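Local coordinates for BamaA.19900.a (Balamuthia mandrillaris, PDB 6VZZ), which probably phosphorylates glucose at its 6-hydroxyl at the expense of ATP, as a glucokinase of the actin-like ATPase clan that binds beta-D-glucose, at residues A[38-49]-A[379-390]; A[94-105]-A[135-146]. All coordinates share one frame; numbering follows the deposited sequence.

Overall arrangement
Both interactions are built on one mixed sheet, in which strands 37-43 and 96-101 are neighbours. Interaction 1 lays the C-terminal helix 380-389 over a face of that sheet, whereas interaction 2 joins strands 96-101 and 141-145 within it. Their centres are about 8 Å apart, and C98 packs against A385 where they meet. The sheet contact is the more buried and is held by a run of backbone hydrogen bonds that ends beside the glucose pocket. The helix contact is only partly buried: leucine and alanine groups fill its middle, and polar or charged side chains occupy its two ends. The shared framework thus carries backbone bonding in its plane and side-chain packing above it.

Interaction 1 of 2, residues A[38-49]-A[379-390]; sequences YVGVDIGGTNTR and NLNLHGALYVAR
D42 faces N379 and N381 because its CG lies trans to the backbone N (chi1 173°), which carries the carboxylate off the strand toward the start of helix 380-389. At the other end, the ring of Y38 is swung back beside its own backbone N and comes to rest under R390. Strand and helix axes run at 141° to each other, closest at 6.9 Å.

The firmer polar link is N381 ND2 to D42 OD1, 3.2 Å and nearly straight at 174°. The oxygen is in the plane of the N381 amide, yet the donor approaches it from above the carboxylate plane. N381 OD1 is engaged by T150, so the amide is held at both ends. N379, the N-cap residue, adds a weak bond from ND2 to D42 OD2 (3.3 Å).

Between these ends methyl groups pack on the strand. L382 CD2 lies 3.8 Å from D42 CB, and L386 CD2 rests against the G40 backbone, 3.6 Å from G40 N. G40 has no side chain, and its CA comes within 5.1 Å of the CA of L386. A389 CB rests 4.1 Å from Y38 CB, while R390 CG sits over the centre of the Y38 ring, 4.0 Å from its centroid, in a CH-pi contact. The guanidinium continues past the ring to the backbone of strand 47-54, where NH1 bonds R54 O.

D42 opens the D-I-G-G-T sequence characteristic of the phosphate-binding hairpin in sugar kinases of this clan. Its carboxylate therefore couples the start of that hairpin to the start of the helix, through one near-straight bond from N381 and a weak one from N379.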
loop_
_atom_site.group_PDB
_atom_site.type_symbol
_atom_site.label_atom_id
_atom_site.label_comp_id
_atom_site.label_asym_id
_atom_site.label_seq_id
_atom_site.Cartn_x
_atom_site.Cartn_y
_atom_site.Cartn_z
ATOM N N TYR A 38 -14.995 -26.644 -13.872
ATOM C CA TYR A 38 -14.357 -25.345 -14.027
ATOM C C TYR A 38 -12.846 -25.496 -14.155
ATOM O O TYR A 38 -12.249 -26.439 -13.624
ATOM C CB TYR A 38 -14.729 -24.435 -12.856
ATOM C CG TYR A 38 -16.221 -24.236 -12.744
ATOM C CD1 TYR A 38 -17.022 -25.178 -12.104
ATOM C CD2 TYR A 38 -16.838 -23.122 -13.304
ATOM C CE1 TYR A 38 -18.392 -25.015 -12.017
ATOM C CE2 TYR A 38 -18.212 -22.948 -13.219
ATOM C CZ TYR A 38 -18.984 -23.900 -12.574
ATOM O OH TYR A 38 -20.346 -23.735 -12.478
ATOM N N VAL A 39 -12.234 -24.552 -14.876
ATOM C CA VAL A 39 -10.805 -24.556 -15.169
ATOM C C VAL A 39 -10.113 -23.505 -14.316
ATOM O O VAL A 39 -10.583 -22.367 -14.219
ATOM C CB VAL A 39 -10.531 -24.287 -16.663
ATOM C CG1 VAL A 39 -9.022 -24.185 -16.921
ATOM C CG2 VAL A 39 -11.153 -25.367 -17.520
ATOM N N GLY A 40 -8.996 -23.877 -13.711
ATOM C CA GLY A 40 -8.159 -22.926 -12.997
ATOM C C GLY A 40 -6.726 -23.029 -13.471
ATOM O O GLY A 40 -6.220 -24.126 -13.717
ATOM N N VAL A 41 -6.072 -21.874 -13.604
ATOM C CA VAL A 41 -4.712 -21.811 -14.126
ATOM C C VAL A 41 -3.867 -20.917 -13.231
ATOM O O VAL A 41 -4.296 -19.819 -12.855
ATOM C CB VAL A 41 -4.664 -21.294 -15.576
ATOM C CG1 VAL A 41 -3.243 -21.413 -16.133
ATOM C CG2 VAL A 41 -5.631 -22.063 -16.431
ATOM N N ASP A 42 -2.663 -21.389 -12.903
ATOM C CA ASP A 42 -1.654 -20.639 -12.159
ATOM C C ASP A 42 -0.499 -20.382 -13.122
ATOM O O ASP A 42 0.321 -21.272 -13.371
ATOM C CB ASP A 42 -1.204 -21.424 -10.928
ATOM C CG ASP A 42 -0.027 -20.772 -10.202
ATOM O OD1 ASP A 42 0.275 -19.585 -10.456
ATOM O OD2 ASP A 42 0.598 -21.455 -9.358
ATOM N N ILE A 43 -0.438 -19.178 -13.680
ATOM C CA ILE A 43 0.628 -18.807 -14.605
ATOM C C ILE A 43 1.711 -18.113 -13.788
ATOM O O ILE A 43 1.582 -16.939 -13.430
ATOM C CB ILE A 43 0.123 -17.916 -15.738
ATOM C CG1 ILE A 43 -0.943 -18.640 -16.558
ATOM C CG2 ILE A 43 1.283 -17.505 -16.619
ATOM C CD1 ILE A 43 -1.580 -17.766 -17.639
ATOM N N GLY A 44 2.781 -18.849 -13.474
ATOM C CA GLY A 44 3.918 -18.265 -12.794
ATOM C C GLY A 44 4.964 -17.758 -13.769
ATOM O O GLY A 44 4.881 -17.946 -14.979
ATOM N N GLY A 45 5.978 -17.095 -13.218
ATOM C CA GLY A 45 7.038 -16.573 -14.059
ATOM C C GLY A 45 7.911 -17.642 -14.677
ATOM O O GLY A 45 8.592 -17.367 -15.669
ATOM N N THR A 46 7.909 -18.849 -14.113
ATOM C CA THR A 46 8.681 -19.976 -14.620
ATOM C C THR A 46 7.815 -21.163 -15.011
ATOM O O THR A 46 8.104 -21.823 -16.014
ATOM C CB THR A 46 9.722 -20.423 -13.571
ATOM O OG1 THR A 46 10.704 -19.397 -13.402
ATOM C CG2 THR A 46 10.427 -21.701 -13.991
ATOM N N ASN A 47 6.749 -21.444 -14.252
ATOM C CA ASN A 47 5.915 -22.621 -14.457
ATOM C C ASN A 47 4.446 -22.245 -14.474
ATOM O O ASN A 47 4.009 -21.331 -13.768
ATOM C CB ASN A 47 6.115 -23.671 -13.367
ATOM C CG ASN A 47 7.558 -23.876 -13.030
ATOM O OD1 ASN A 47 8.345 -24.306 -13.873
ATOM N ND2 ASN A 47 7.927 -23.567 -11.792
ATOM N N THR A 48 3.686 -22.992 -15.268
ATOM C CA THR A 48 2.245 -22.855 -15.348
ATOM C C THR A 48 1.599 -24.184 -14.987
ATOM O O THR A 48 2.060 -25.247 -15.412
ATOM C CB THR A 48 1.820 -22.400 -16.748
ATOM O OG1 THR A 48 2.052 -20.990 -16.871
ATOM C CG2 THR A 48 0.351 -22.694 -17.007
ATOM N N ARG A 49 0.548 -24.114 -14.177
ATOM C CA ARG A 49 -0.213 -25.279 -13.767
ATOM C C ARG A 49 -1.670 -25.074 -14.143
ATOM O O ARG A 49 -2.173 -23.945 -14.139
ATOM C CB ARG A 49 -0.083 -25.518 -12.269
ATOM C CG ARG A 49 1.329 -25.846 -11.840
ATOM C CD ARG A 49 1.469 -25.851 -10.328
ATOM N NE ARG A 49 2.650 -26.601 -9.897
ATOM C CZ ARG A 49 3.883 -26.096 -9.835
ATOM N NH1 ARG A 49 4.104 -24.831 -10.177
ATOM N NH2 ARG A 49 4.893 -26.856 -9.435
ATOM N N ASN A 379 -1.512 -25.545 -3.654
ATOM C CA ASN A 379 -1.451 -24.453 -4.618
ATOM C C ASN A 379 -2.638 -23.546 -4.334
ATOM O O ASN A 379 -3.749 -23.754 -4.813
ATOM C CB ASN A 379 -1.415 -24.967 -6.051
ATOM C CG ASN A 379 -0.817 -23.944 -7.004
ATOM O OD1 ASN A 379 -0.922 -22.742 -6.771
ATOM N ND2 ASN A 379 -0.169 -24.410 -8.060
ATOM N N LEU A 380 -2.402 -22.544 -3.494
ATOM C CA LEU A 380 -3.466 -21.630 -3.108
ATOM C C LEU A 380 -3.952 -20.820 -4.298
ATOM O O LEU A 380 -5.125 -20.436 -4.342
ATOM C CB LEU A 380 -2.977 -20.712 -1.982
ATOM C CG LEU A 380 -2.846 -21.354 -0.595
ATOM C CD1 LEU A 380 -2.096 -20.433 0.358
ATOM C CD2 LEU A 380 -4.209 -21.689 -0.019
ATOM N N ASN A 381 -3.069 -20.554 -5.266
ATOM C CA ASN A 381 -3.469 -19.847 -6.477
ATOM C C ASN A 381 -4.552 -20.607 -7.225
ATOM O O ASN A 381 -5.525 -20.007 -7.702
ATOM C CB ASN A 381 -2.259 -19.640 -7.386
ATOM C CG ASN A 381 -1.183 -18.802 -6.738
ATOM O OD1 ASN A 381 -1.300 -18.418 -5.570
ATOM N ND2 ASN A 381 -0.120 -18.520 -7.482
ATOM N N LEU A 382 -4.388 -21.927 -7.353
ATOM C CA LEU A 382 -5.367 -22.726 -8.077
ATOM C C LEU A 382 -6.697 -22.751 -7.344
ATOM O O LEU A 382 -7.755 -22.655 -7.978
ATOM C CB LEU A 382 -4.847 -24.146 -8.291
ATOM C CG LEU A 382 -3.686 -24.313 -9.270
ATOM C CD1 LEU A 382 -3.244 -25.748 -9.265
ATOM C CD2 LEU A 382 -4.096 -23.884 -10.668
ATOM N N HIS A 383 -6.665 -22.877 -6.011
ATOM C CA HIS A 383 -7.898 -22.794 -5.236
ATOM C C HIS A 383 -8.592 -21.461 -5.476
ATOM O O HIS A 383 -9.805 -21.415 -5.711
ATOM C CB HIS A 383 -7.616 -22.985 -3.742
ATOM C CG HIS A 383 -7.440 -24.414 -3.332
ATOM N ND1 HIS A 383 -6.201 -24.983 -3.129
ATOM C CD2 HIS A 383 -8.345 -25.386 -3.075
ATOM C CE1 HIS A 383 -6.349 -26.245 -2.766
ATOM N NE2 HIS A 383 -7.641 -26.514 -2.729
ATOM N N GLY A 384 -7.829 -20.364 -5.429
ATOM C CA GLY A 384 -8.408 -19.050 -5.650
ATOM C C GLY A 384 -8.990 -18.906 -7.041
ATOM O O GLY A 384 -10.129 -18.461 -7.211
ATOM N N ALA A 385 -8.222 -19.309 -8.057
ATOM C CA ALA A 385 -8.722 -19.232 -9.424
ATOM C C ALA A 385 -9.995 -20.046 -9.588
ATOM O O ALA A 385 -10.923 -19.623 -10.289
ATOM C CB ALA A 385 -7.655 -19.700 -10.411
ATOM N N LEU A 386 -10.064 -21.215 -8.944
ATOM C CA LEU A 386 -11.258 -22.044 -9.073
ATOM C C LEU A 386 -12.437 -21.451 -8.312
ATOM O O LEU A 386 -13.588 -21.659 -8.699
ATOM C CB LEU A 386 -10.969 -23.467 -8.605
ATOM C CG LEU A 386 -10.186 -24.318 -9.602
ATOM C CD1 LEU A 386 -9.719 -25.613 -8.969
ATOM C CD2 LEU A 386 -11.031 -24.614 -10.830
ATOM N N TYR A 387 -12.175 -20.698 -7.247
ATOM C CA TYR A 387 -13.253 -19.977 -6.586
ATOM C C TYR A 387 -13.838 -18.904 -7.504
ATOM O O TYR A 387 -15.062 -18.792 -7.640
ATOM C CB TYR A 387 -12.736 -19.377 -5.282
ATOM C CG TYR A 387 -13.679 -18.404 -4.629
ATOM C CD1 TYR A 387 -14.780 -18.851 -3.908
ATOM C CD2 TYR A 387 -13.463 -17.032 -4.721
ATOM C CE1 TYR A 387 -15.650 -17.956 -3.307
ATOM C CE2 TYR A 387 -14.323 -16.130 -4.124
ATOM C CZ TYR A 387 -15.413 -16.597 -3.419
ATOM O OH TYR A 387 -16.268 -15.700 -2.830
ATOM N N VAL A 388 -12.978 -18.129 -8.168
ATOM C CA VAL A 388 -13.446 -17.096 -9.088
ATOM C C VAL A 388 -14.152 -17.707 -10.299
ATOM O O VAL A 388 -15.178 -17.192 -10.760
ATOM C CB VAL A 388 -12.272 -16.209 -9.528
ATOM C CG1 VAL A 388 -12.753 -15.210 -10.570
ATOM C CG2 VAL A 388 -11.639 -15.518 -8.322
ATOM N N ALA A 389 -13.609 -18.799 -10.846
ATOM C CA ALA A 389 -14.168 -19.365 -12.068
ATOM C C ALA A 389 -15.621 -19.776 -11.904
ATOM O O ALA A 389 -16.343 -19.879 -12.903
ATOM C CB ALA A 389 -13.345 -20.570 -12.517
ATOM N N ARG A 390 -16.066 -20.017 -10.671
ATOM C CA ARG A 390 -17.440 -20.433 -10.428
ATOM C C ARG A 390 -18.433 -19.281 -10.515
ATOM O O ARG A 390 -19.637 -19.536 -10.628
ATOM C CB ARG A 390 -17.541 -21.123 -9.066
ATOM C CG ARG A 390 -16.832 -22.470 -9.029
ATOM C CD ARG A 390 -17.032 -23.142 -7.693
ATOM N NE ARG A 390 -16.727 -24.568 -7.726
ATOM C CZ ARG A 390 -15.576 -25.106 -7.323
ATOM N NH1 ARG A 390 -15.417 -26.419 -7.387
ATOM N NH2 ARG A 390 -14.590 -24.346 -6.848
#

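Interaction 2 of 2, residues A[94-105]-A[135-146]. With BGC (beta-D-glucopyranose), chain B.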
loop_
_atom_site.group_PDB
_atom_site.type_symbol
_atom_site.label_atom_id
_atom_site.label_comp_id
_atom_site.label_asym_id
_atom_site.label_seq_id
_atom_site.Cartn_x
_atom_site.Cartn_y
_atom_site.Cartn_z
ATOM N N ALA A 94 -15.975 -26.842 -20.620
ATOM C CA ALA A 94 -15.895 -26.257 -19.290
ATOM C C ALA A 94 -16.922 -25.141 -19.139
ATOM O O ALA A 94 -17.228 -24.413 -20.092
ATOM C CB ALA A 94 -14.488 -25.712 -19.031
ATOM N N SER A 95 -17.453 -25.000 -17.922
ATOM C CA SER A 95 -18.493 -24.015 -17.658
ATOM C C SER A 95 -17.947 -22.683 -17.164
ATOM O O SER A 95 -18.722 -21.736 -17.005
ATOM C CB SER A 95 -19.488 -24.566 -16.637
ATOM O OG SER A 95 -20.113 -25.741 -17.135
ATOM N N GLY A 96 -16.649 -22.589 -16.922
ATOM C CA GLY A 96 -16.047 -21.377 -16.413
ATOM C C GLY A 96 -14.553 -21.540 -16.233
ATOM O O GLY A 96 -14.071 -22.659 -16.024
ATOM N N ALA A 97 -13.802 -20.443 -16.320
ATOM C CA ALA A 97 -12.356 -20.530 -16.212
ATOM C C ALA A 97 -11.823 -19.260 -15.574
ATOM O O ALA A 97 -12.396 -18.177 -15.728
ATOM C CB ALA A 97 -11.698 -20.761 -17.574
ATOM N N CYS A 98 -10.729 -19.407 -14.836
ATOM C CA CYS A 98 -10.009 -18.270 -14.283
ATOM C C CYS A 98 -8.518 -18.553 -14.353
ATOM O O CYS A 98 -8.070 -19.629 -13.944
ATOM C CB CYS A 98 -10.414 -17.989 -12.841
ATOM S SG CYS A 98 -9.391 -16.712 -12.078
ATOM N N LEU A 99 -7.760 -17.594 -14.880
ATOM C CA LEU A 99 -6.307 -17.684 -14.972
ATOM C C LEU A 99 -5.690 -16.674 -14.016
ATOM O O LEU A 99 -5.894 -15.464 -14.171
ATOM C CB LEU A 99 -5.832 -17.428 -16.398
ATOM C CG LEU A 99 -6.442 -18.340 -17.457
ATOM C CD1 LEU A 99 -7.546 -17.618 -18.177
ATOM C CD2 LEU A 99 -5.379 -18.817 -18.429
ATOM N N ALA A 100 -4.954 -17.170 -13.023
ATOM C CA ALA A 100 -4.234 -16.326 -12.077
ATOM C C ALA A 100 -2.789 -16.244 -12.548
ATOM O O ALA A 100 -2.046 -17.230 -12.466
ATOM C CB ALA A 100 -4.330 -16.878 -10.656
ATOM N N GLY A 101 -2.398 -15.073 -13.053
ATOM C CA GLY A 101 -1.092 -14.920 -13.664
ATOM C C GLY A 101 -0.180 -13.949 -12.949
ATOM O O GLY A 101 -0.640 -13.034 -12.264
ATOM N N ALA A 102 1.129 -14.129 -13.122
ATOM C CA ALA A 102 2.130 -13.355 -12.388
ATOM C C ALA A 102 2.410 -12.043 -13.123
ATOM O O ALA A 102 3.495 -11.796 -13.651
ATOM C CB ALA A 102 3.396 -14.178 -12.205
ATOM N N GLY A 103 1.395 -11.194 -13.151
ATOM C CA GLY A 103 1.571 -9.883 -13.731
ATOM C C GLY A 103 0.306 -9.066 -13.632
ATOM O O GLY A 103 -0.580 -9.360 -12.828
ATOM N N ARG A 104 0.230 -8.039 -14.471
ATOM C CA ARG A 104 -0.841 -7.057 -14.444
ATOM C C ARG A 104 -1.896 -7.400 -15.473
ATOM O O ARG A 104 -1.626 -8.063 -16.475
ATOM C CB ARG A 104 -0.300 -5.656 -14.718
ATOM C CG ARG A 104 0.587 -5.110 -13.632
ATOM C CD ARG A 104 1.802 -4.460 -14.222
ATOM N NE ARG A 104 1.466 -3.286 -15.020
ATOM C CZ ARG A 104 1.772 -3.147 -16.311
ATOM N NH1 ARG A 104 2.426 -4.110 -16.967
ATOM N NH2 ARG A 104 1.425 -2.036 -16.943
ATOM N N ILE A 105 -3.106 -6.911 -15.231
ATOM C CA ILE A 105 -4.249 -7.186 -16.091
ATOM C C ILE A 105 -4.866 -5.871 -16.538
ATOM O O ILE A 105 -5.061 -4.961 -15.724
ATOM C CB ILE A 105 -5.282 -8.059 -15.367
ATOM C CG1 ILE A 105 -4.622 -9.380 -15.017
ATOM C CG2 ILE A 105 -6.531 -8.262 -16.221
ATOM C CD1 ILE A 105 -5.251 -10.013 -13.882
ATOM N N LEU A 135 -11.748 -25.011 -22.948
ATOM C CA LEU A 135 -11.429 -24.824 -21.540
ATOM C C LEU A 135 -11.697 -23.414 -21.059
ATOM O O LEU A 135 -11.757 -23.191 -19.846
ATOM C CB LEU A 135 -9.958 -25.156 -21.251
ATOM C CG LEU A 135 -9.491 -26.602 -21.366
ATOM C CD1 LEU A 135 -8.059 -26.727 -20.876
ATOM C CD2 LEU A 135 -10.402 -27.534 -20.592
ATOM N N PHE A 136 -11.855 -22.462 -21.969
ATOM C CA PHE A 136 -11.936 -21.044 -21.620
ATOM C C PHE A 136 -13.142 -20.447 -22.326
ATOM O O PHE A 136 -13.000 -19.768 -23.350
ATOM C CB PHE A 136 -10.636 -20.324 -21.976
ATOM C CG PHE A 136 -9.426 -20.961 -21.363
ATOM C CD1 PHE A 136 -9.082 -20.705 -20.039
ATOM C CD2 PHE A 136 -8.648 -21.852 -22.093
ATOM C CE1 PHE A 136 -7.975 -21.312 -19.459
ATOM C CE2 PHE A 136 -7.539 -22.457 -21.519
ATOM C CZ PHE A 136 -7.204 -22.190 -20.203
ATOM N N PRO A 137 -14.344 -20.676 -21.798
ATOM C CA PRO A 137 -15.560 -20.138 -22.426
ATOM C C PRO A 137 -15.464 -18.633 -22.580
ATOM O O PRO A 137 -15.141 -17.925 -21.613
ATOM C CB PRO A 137 -16.671 -20.531 -21.444
ATOM C CG PRO A 137 -15.964 -20.759 -20.139
ATOM C CD PRO A 137 -14.621 -21.302 -20.492
ATOM N N PRO A 138 -15.713 -18.116 -23.787
ATOM C CA PRO A 138 -15.431 -16.695 -24.067
ATOM C C PRO A 138 -16.091 -15.703 -23.120
ATOM O O PRO A 138 -15.465 -14.701 -22.744
ATOM C CB PRO A 138 -15.945 -16.540 -25.503
ATOM C CG PRO A 138 -15.684 -17.867 -26.111
ATOM C CD PRO A 138 -15.988 -18.870 -25.020
ATOM N N THR A 139 -17.330 -15.945 -22.712
ATOM C CA THR A 139 -18.002 -15.011 -21.824
ATOM C C THR A 139 -17.818 -15.349 -20.348
ATOM O O THR A 139 -18.292 -14.596 -19.494
ATOM C CB THR A 139 -19.491 -14.950 -22.174
ATOM O OG1 THR A 139 -20.010 -16.281 -22.280
ATOM C CG2 THR A 139 -19.691 -14.240 -23.515
ATOM N N LYS A 140 -17.131 -16.441 -20.021
ATOM C CA LYS A 140 -17.026 -16.909 -18.642
ATOM C C LYS A 140 -15.577 -17.236 -18.276
ATOM O O LYS A 140 -15.304 -18.205 -17.560
ATOM C CB LYS A 140 -17.942 -18.114 -18.417
ATOM C CG LYS A 140 -19.423 -17.812 -18.663
ATOM C CD LYS A 140 -20.331 -19.013 -18.395
ATOM C CE LYS A 140 -20.456 -19.950 -19.607
ATOM N NZ LYS A 140 -21.199 -21.214 -19.282
ATOM N N THR A 141 -14.633 -16.417 -18.746
ATOM C CA THR A 141 -13.207 -16.572 -18.476
ATOM C C THR A 141 -12.651 -15.272 -17.909
ATOM O O THR A 141 -12.860 -14.202 -18.490
ATOM C CB THR A 141 -12.443 -16.949 -19.751
ATOM O OG1 THR A 141 -12.844 -18.252 -20.186
ATOM C CG2 THR A 141 -10.941 -16.939 -19.511
ATOM N N HIS A 142 -11.925 -15.357 -16.792
ATOM C CA HIS A 142 -11.450 -14.161 -16.107
ATOM C C HIS A 142 -9.972 -14.265 -15.788
ATOM O O HIS A 142 -9.467 -15.345 -15.479
ATOM C CB HIS A 142 -12.245 -13.907 -14.822
ATOM C CG HIS A 142 -13.712 -13.792 -15.065
ATOM N ND1 HIS A 142 -14.264 -12.724 -15.741
ATOM C CD2 HIS A 142 -14.731 -14.641 -14.796
ATOM C CE1 HIS A 142 -15.568 -12.907 -15.855
ATOM N NE2 HIS A 142 -15.877 -14.062 -15.289
ATOM N N PHE A 143 -9.289 -13.132 -15.876
ATOM C CA PHE A 143 -7.908 -12.998 -15.439
ATOM C C PHE A 143 -7.887 -12.382 -14.051
ATOM O O PHE A 143 -8.571 -11.384 -13.799
ATOM C CB PHE A 143 -7.113 -12.105 -16.390
ATOM C CG PHE A 143 -6.597 -12.805 -17.614
ATOM C CD1 PHE A 143 -5.956 -14.025 -17.514
ATOM C CD2 PHE A 143 -6.734 -12.218 -18.865
ATOM C CE1 PHE A 143 -5.460 -14.653 -18.639
ATOM C CE2 PHE A 143 -6.250 -12.837 -19.994
ATOM C CZ PHE A 143 -5.610 -14.059 -19.885
ATOM N N ILE A 144 -7.106 -12.976 -13.153
ATOM C CA ILE A 144 -6.745 -12.331 -11.902
ATOM C C ILE A 144 -5.233 -12.434 -11.752
ATOM O O ILE A 144 -4.568 -13.216 -12.436
ATOM C CB ILE A 144 -7.464 -12.939 -10.684
ATOM C CG1 ILE A 144 -7.052 -14.405 -10.497
ATOM C CG2 ILE A 144 -8.983 -12.751 -10.820
ATOM C CD1 ILE A 144 -7.726 -15.082 -9.325
ATOM N N ASN A 145 -4.686 -11.596 -10.876
ATOM C CA ASN A 145 -3.276 -11.699 -10.529
ATOM C C ASN A 145 -3.061 -12.937 -9.659
ATOM O O ASN A 145 -3.978 -13.406 -8.976
ATOM C CB ASN A 145 -2.825 -10.414 -9.822
ATOM C CG ASN A 145 -1.425 -10.504 -9.248
ATOM O OD1 ASN A 145 -1.243 -10.955 -8.112
ATOM N ND2 ASN A 145 -0.432 -10.049 -10.012
ATOM N N ASP A 146 -1.846 -13.489 -9.716
ATOM C CA ASP A 146 -1.575 -14.730 -8.993
ATOM C C ASP A 146 -1.705 -14.545 -7.482
ATOM O O ASP A 146 -2.315 -15.382 -6.803
ATOM C CB ASP A 146 -0.203 -15.294 -9.370
ATOM C CG ASP A 146 0.944 -14.316 -9.123
ATOM O OD1 ASP A 146 0.703 -13.090 -9.023
ATOM O OD2 ASP A 146 2.108 -14.783 -9.051
HETATM C C2 BGC B . 4.711 -9.570 -10.709
HETATM C C3 BGC B . 3.474 -9.759 -9.846
HETATM C C4 BGC B . 3.415 -11.189 -9.324
HETATM C C5 BGC B . 4.722 -11.523 -8.613
HETATM C C6 BGC B . 4.793 -12.937 -8.089
HETATM C C1 BGC B . 5.939 -9.974 -9.907
HETATM O O1 BGC B . 7.102 -9.742 -10.615
HETATM O O2 BGC B . 4.815 -8.215 -11.130
HETATM O O3 BGC B . 2.300 -9.441 -10.582
HETATM O O4 BGC B . 2.350 -11.324 -8.394
HETATM O O5 BGC B . 5.810 -11.342 -9.529
HETATM O O6 BGC B . 4.395 -13.875 -9.067
#
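N145 and G103 meet through the N145 amide: ND2 gives one bond to G103 O (2.9 Å), which lies close to the amide plane, and another to glucose O3 (2.9 Å). N145 is also the N-cap of helix 146-159, its OD1 bonding weakly to L147 N, so the amide is tied on both sides.

Strand 96-101 lies parallel to strand 141-145, and the alternate residues A97, L99 and G101 supply the bonds between them. A97 N binds K140 O, and A97 O receives H142 N. The pattern repeats as L99 N meets H142 O (2.9 Å) and I144 N meets L99 O (2.9 Å), then as G101 N reaches I144 O. D146 N closes the ladder on G101 O. C98 turns its backbone groups the other way, to V39 and V41. In the turn leading into strand 141-145, P137 O accepts K140 N and T141 OG1 from opposite faces of its carbonyl plane.

Side chains pack on both faces of the pair: L99 CB abuts the F143 ring edge on one, C98 SG meets I144 CD1 on the other.

Here the strand end forms part of the glucose pocket. Glucose O4 donates to D146 OD1 and O6 to OD2, both modelled too short for their lengths to be trusted. N145 and D146 thus present their side chains to three sugar hydroxyls; the bonds to G103 O and G101 O probably help to position these residues.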